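Local coordinates for glycoside hydrolase family protein (Novosphingobium sp. PP1Y, PDB 6Q2F), which probably hydrolyses the glycosidic bonds of terminal alpha-L-rhamnose residues, as an alpha-L-rhamnosidase, at residues 1015-1019 against 1020-1024; 70-73 against 74-78. All coordinates share one frame; numbering follows the deposited sequence.

Contact 1. Residues 1015-1019 against 1020-1024; sequences DKSAD and PGVKY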
loop_
_atom_site.group_PDB
_atom_site.type_symbol
_atom_site.label_atom_id
_atom_site.label_comp_id
_atom_site.label_asym_id
_atom_site.label_seq_id
_atom_site.Cartn_x
_atom_site.Cartn_y
_atom_site.Cartn_z
ATOM N N ASP A 1015 -35.394 -14.148 8.937
ATOM C CA ASP A 1015 -34.515 -14.956 9.775
ATOM C C ASP A 1015 -35.145 -15.352 11.104
ATOM O O ASP A 1015 -34.575 -16.186 11.812
ATOM C CB ASP A 1015 -33.216 -14.205 10.027
ATOM C CG ASP A 1015 -33.453 -12.850 10.645
ATOM O OD1 ASP A 1015 -33.917 -11.951 9.917
ATOM O OD2 ASP A 1015 -33.169 -12.686 11.852
ATOM N N LYS A 1016 -36.285 -14.775 11.475
ATOM C CA LYS A 1016 -37.011 -15.208 12.658
ATOM C C LYS A 1016 -38.148 -16.166 12.317
ATOM O O LYS A 1016 -38.955 -16.497 13.189
ATOM C CB LYS A 1016 -37.549 -13.999 13.427
ATOM C CG LYS A 1016 -36.461 -13.059 13.956
ATOM C CD LYS A 1016 -35.592 -13.752 15.006
ATOM C CE LYS A 1016 -34.609 -12.789 15.684
ATOM N NZ LYS A 1016 -33.221 -12.928 15.162
ATOM N N SER A 1017 -38.214 -16.645 11.080
ATOM C CA SER A 1017 -39.337 -17.477 10.673
ATOM C C SER A 1017 -39.290 -18.847 11.342
ATOM O O SER A 1017 -38.218 -19.399 11.621
ATOM C CB SER A 1017 -39.344 -17.654 9.156
ATOM O OG SER A 1017 -40.311 -18.617 8.751
ATOM N N ALA A 1018 -40.487 -19.395 11.588
ATOM C CA ALA A 1018 -40.618 -20.770 12.047
ATOM C C ALA A 1018 -40.179 -21.760 10.972
ATOM O O ALA A 1018 -39.685 -22.847 11.293
ATOM C CB ALA A 1018 -42.071 -21.047 12.473
ATOM N N ASP A 1019 -40.351 -21.407 9.705
ATOM C CA ASP A 1019 -39.993 -22.297 8.607
ATOM C C ASP A 1019 -38.497 -22.205 8.331
ATOM O O ASP A 1019 -38.016 -21.129 7.952
ATOM C CB ASP A 1019 -40.793 -21.928 7.361
ATOM C CG ASP A 1019 -40.545 -22.855 6.194
ATOM O OD1 ASP A 1019 -39.609 -23.677 6.243
ATOM O OD2 ASP A 1019 -41.299 -22.751 5.205
ATOM N N PRO A 1020 -37.733 -23.295 8.495
ATOM C CA PRO A 1020 -36.284 -23.226 8.238
ATOM C C PRO A 1020 -35.924 -22.843 6.811
ATOM O O PRO A 1020 -34.879 -22.214 6.598
ATOM C CB PRO A 1020 -35.791 -24.644 8.583
ATOM C CG PRO A 1020 -37.026 -25.508 8.633
ATOM C CD PRO A 1020 -38.142 -24.599 9.052
ATOM N N GLY A 1021 -36.744 -23.209 5.822
ATOM C CA GLY A 1021 -36.458 -22.805 4.455
ATOM C C GLY A 1021 -36.595 -21.311 4.235
ATOM O O GLY A 1021 -35.934 -20.750 3.351
ATOM N N VAL A 1022 -37.451 -20.649 5.025
ATOM C CA VAL A 1022 -37.537 -19.190 5.001
ATOM C C VAL A 1022 -36.470 -18.577 5.901
ATOM O O VAL A 1022 -35.778 -17.629 5.512
ATOM C CB VAL A 1022 -38.954 -18.727 5.407
ATOM C CG1 VAL A 1022 -39.005 -17.221 5.569
ATOM C CG2 VAL A 1022 -39.988 -19.178 4.377
ATOM N N LYS A 1023 -36.314 -19.131 7.109
ATOM C CA LYS A 1023 -35.352 -18.620 8.082
ATOM C C LYS A 1023 -33.958 -18.484 7.479
ATOM O O LYS A 1023 -33.281 -17.464 7.660
ATOM C CB LYS A 1023 -35.327 -19.563 9.288
ATOM C CG LYS A 1023 -34.288 -19.278 10.365
ATOM C CD LYS A 1023 -34.472 -20.252 11.541
ATOM C CE LYS A 1023 -33.432 -20.038 12.638
ATOM N NZ LYS A 1023 -33.465 -18.650 13.171
ATOM N N TYR A 1024 -33.513 -19.511 6.760
ATOM C CA TYR A 1024 -32.151 -19.577 6.265
ATOM C C TYR A 1024 -32.045 -19.167 4.807
ATOM O O TYR A 1024 -31.030 -19.437 4.171
ATOM C CB TYR A 1024 -31.600 -20.984 6.469
ATOM C CG TYR A 1024 -31.498 -21.390 7.927
ATOM C CD1 TYR A 1024 -30.659 -20.706 8.796
ATOM C CD2 TYR A 1024 -32.229 -22.460 8.432
ATOM C CE1 TYR A 1024 -30.547 -21.072 10.130
ATOM C CE2 TYR A 1024 -32.127 -22.838 9.772
ATOM C CZ TYR A 1024 -31.280 -22.140 10.608
ATOM O OH TYR A 1024 -31.164 -22.496 11.934
#
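Lys1023 leaves its backbone fully stretched as far as CE, then bends at its last torsion (chi4 58°), and this bend turns the ammonium group onto the carbonyl of Asp1015. The bond from Lys1023 NZ to Asp1015 O is 3.0 Å long and arrives nearly along the C=O axis. The aliphatic stem follows the same oxygen, with Lys1023 CG 3.4 Å from Asp1015 O, while CG also lies over the centre of the Tyr1024 ring. With an alanine here, the Asp1015 carbonyl would probably lose this donor and the Tyr1024 ring the methylene packed on its face.

In Asp1019, CG stands opposite the backbone N (chi1 -177°), which brings the carboxylate forward over the first turn of helix 1020-1023. Asp1019 OD1 accepts from Gly1021 N at 2.9 Å; the donor approaches from above the carboxylate plane, 50° out of it. The main-chain oxygen of the same residue reaches further: Lys1023 N binds Asp1019 O at 2.8 Å in an almost straight bond, and Val1022 N adds a weak one.

Ser1017 fixes the approach to this cap. Its OG accepts from Asp1019 N at 2.9 Å, while Ser1017 CB packs against Val1022 CG1 at 3.6 Å. At the far end, Asp1015 uses OD1 to accept from Ser1130 N and OD2 for a salt bridge with Lys1016 NZ, its hydrogen bond weak, so its carboxylate is occupied away from Lys1023.

Together, an ST turn at Ser1017 leads into an aspartate N-cap at Asp1019, followed by proline in the first turn. The short helix lies in the connection between strands 1005-1008 and 1028-1037 of the six-stranded antiparallel sheet, in a beta-sandwich consistent with the galactose-binding-domain-like family.

Contact 2. Residues 70-73 against 74-78; sequences GIRK and DLEWM
Helix 68-81 is the alpha element of the beta-alpha-beta unit between parallel strands 56-62 and 85-91, and residues 70-73 meet 74-78 across a single turn of it. Four consecutive i to i+4 backbone bonds establish the helical geometry: Asp74 N to Gly70 O at 2.8 Å, Leu75 N to Ile71 O at 2.9 Å, Glu76 N to Arg72 O at 2.8 Å and Trp77 N to Lys73 O at 2.9 Å.

The side chains add a different contact on each flank. Arg72 places CG opposite its backbone N (chi1 162°), which lays its aliphatic stem beside the carboxylate of Glu76, with Arg72 CG 3.4 Å from Glu76 CD. The guanidinium and carboxylate planes differ by 23°, yet Arg72 NE and Glu76 OE1 remain 4.2 Å apart. Because Glu76 OE1 sits off the plane of the guanidinium, no N-H is aimed at it and the pair is an attraction of charges only. Arg72 NH2 instead makes a salt bridge to Glu120 on helix 108-124.

On the inner flank, Ile71 CG2 and Leu75 CD1 approach to 4.3 Å, an apolar pair one turn apart. Leu75 also touches Trp59 and Leu86 on the two flanking strands.

Asp74 turns CG beside its own backbone N (chi1 -75°), setting OD1 3.3 Å from Gly70 O, a close approach of two acceptors, with the carboxylate's bonds directed to other partners. These are a salt bridge from Arg703 to OD1 and hydrogen bonds to OD2 from His682, Trp59 and Val683. The main chain thus supplies the regular bonding within the turn, whereas the charged ends of Arg72 and Asp74 spend their directed bonds on neighbouring elements, tying the helix to the surrounding fold.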
loop_
_atom_site.group_PDB
_atom_site.type_symbol
_atom_site.label_atom_id
_atom_site.label_comp_id
_atom_site.label_asym_id
_atom_site.label_seq_id
_atom_site.Cartn_x
_atom_site.Cartn_y
_atom_site.Cartn_z
ATOM N N GLY A 70 -17.504 -20.684 -18.269
ATOM C CA GLY A 70 -17.590 -19.807 -17.123
ATOM C C GLY A 70 -17.031 -18.420 -17.390
ATOM O O GLY A 70 -17.538 -17.433 -16.848
ATOM N N ILE A 71 -15.986 -18.328 -18.213
ATOM C CA ILE A 71 -15.380 -17.041 -18.529
ATOM C C ILE A 71 -16.400 -16.132 -19.202
ATOM O O ILE A 71 -16.522 -14.942 -18.873
ATOM C CB ILE A 71 -14.143 -17.247 -19.415
ATOM C CG1 ILE A 71 -13.002 -17.884 -18.607
ATOM C CG2 ILE A 71 -13.702 -15.919 -20.043
ATOM C CD1 ILE A 71 -11.816 -18.335 -19.465
ATOM N N ARG A 72 -17.148 -16.682 -20.160
ATOM C CA ARG A 72 -18.173 -15.905 -20.836
ATOM C C ARG A 72 -19.249 -15.443 -19.865
ATOM O O ARG A 72 -19.641 -14.270 -19.890
ATOM C CB ARG A 72 -18.784 -16.726 -21.966
ATOM C CG ARG A 72 -20.133 -16.197 -22.470
ATOM C CD ARG A 72 -20.406 -16.777 -23.872
ATOM N NE ARG A 72 -19.544 -16.136 -24.867
ATOM C CZ ARG A 72 -19.294 -16.615 -26.078
ATOM N NH1 ARG A 72 -19.810 -17.775 -26.469
ATOM N NH2 ARG A 72 -18.516 -15.931 -26.897
ATOM N N LYS A 73 -19.748 -16.354 -19.010
ATOM C CA LYS A 73 -20.786 -15.973 -18.058
ATOM C C LYS A 73 -20.263 -14.966 -17.036
ATOM O O LYS A 73 -20.998 -14.062 -16.622
ATOM C CB LYS A 73 -21.349 -17.210 -17.365
ATOM C CG LYS A 73 -22.102 -18.148 -18.306
ATOM C CD LYS A 73 -22.212 -19.553 -17.712
ATOM C CE LYS A 73 -23.131 -20.436 -18.542
ATOM N NZ LYS A 73 -23.221 -21.818 -17.947
ATOM N N ASP A 74 -19.004 -15.114 -16.604
ATOM C CA ASP A 74 -18.384 -14.076 -15.776
ATOM C C ASP A 74 -18.421 -12.725 -16.470
ATOM O O ASP A 74 -18.850 -11.721 -15.884
ATOM C CB ASP A 74 -16.934 -14.425 -15.461
ATOM C CG ASP A 74 -16.794 -15.506 -14.414
ATOM O OD1 ASP A 74 -17.819 -15.972 -13.875
ATOM O OD2 ASP A 74 -15.634 -15.870 -14.122
ATOM N N LEU A 75 -17.934 -12.667 -17.714
ATOM C CA LEU A 75 -17.782 -11.362 -18.345
ATOM C C LEU A 75 -19.131 -10.801 -18.778
ATOM O O LEU A 75 -19.318 -9.579 -18.780
ATOM C CB LEU A 75 -16.807 -11.452 -19.516
ATOM C CG LEU A 75 -15.328 -11.236 -19.155
ATOM C CD1 LEU A 75 -14.834 -12.256 -18.134
ATOM C CD2 LEU A 75 -14.454 -11.253 -20.404
ATOM N N GLU A 76 -20.090 -11.668 -19.103
ATOM C CA GLU A 76 -21.436 -11.179 -19.374
ATOM C C GLU A 76 -22.093 -10.647 -18.103
ATOM O O GLU A 76 -22.849 -9.672 -18.160
ATOM C CB GLU A 76 -22.300 -12.279 -20.004
ATOM C CG GLU A 76 -21.911 -12.636 -21.451
ATOM C CD GLU A 76 -22.625 -13.877 -21.942
ATOM O OE1 GLU A 76 -22.764 -14.024 -23.174
ATOM O OE2 GLU A 76 -23.047 -14.690 -21.103
ATOM N N TRP A 77 -21.832 -11.279 -16.949
ATOM C CA TRP A 77 -22.332 -10.736 -15.687
ATOM C C TRP A 77 -21.769 -9.339 -15.428
ATOM O O TRP A 77 -22.500 -8.422 -15.043
ATOM C CB TRP A 77 -21.998 -11.666 -14.521
ATOM C CG TRP A 77 -22.303 -11.012 -13.197
ATOM C CD1 TRP A 77 -23.537 -10.767 -12.671
ATOM C CD2 TRP A 77 -21.358 -10.476 -12.256
ATOM N NE1 TRP A 77 -23.422 -10.120 -11.456
ATOM C CE2 TRP A 77 -22.095 -9.935 -11.180
ATOM C CE3 TRP A 77 -19.974 -10.404 -12.219
ATOM C CZ2 TRP A 77 -21.481 -9.337 -10.076
ATOM C CZ3 TRP A 77 -19.362 -9.805 -11.121
ATOM C CH2 TRP A 77 -20.111 -9.283 -10.066
HETATM N N MSE A 78 -20.477 -9.155 -15.671
HETATM C CA MSE A 78 -19.792 -7.887 -15.435
HETATM C C MSE A 78 -20.385 -6.783 -16.279
HETATM O O MSE A 78 -20.516 -5.648 -15.823
HETATM C CB MSE A 78 -18.301 -8.011 -15.731
HETATM C CG MSE A 78 -17.522 -8.838 -14.727
HETATM SE SE MSE A 78 -15.629 -9.090 -15.296
HETATM C CE MSE A 78 -15.097 -10.445 -14.003
#

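Contacts 1 and 2 belong to different parts of the chain: their centres are 32 Å apart, and their nearest atoms about 20 Å, so neither touches the other. Contact 2 lies in the (beta/alpha)8 barrel, probably the catalytic domain as in related glycoside hydrolases, whose eight parallel strands close on themselves from 56-62 round to 674-677. The sodium ion is held by Asp503, Ser504, Glu583, Glu586 and Glu644, residues within or just beyond strands of that barrel; contact 2 supplies none of these ligands. Contact 1 sits in a peripheral beta-sandwich, its centre 43 Å from that of the chain, against 29 Å for contact 2, and likewise contributes no sodium ligand.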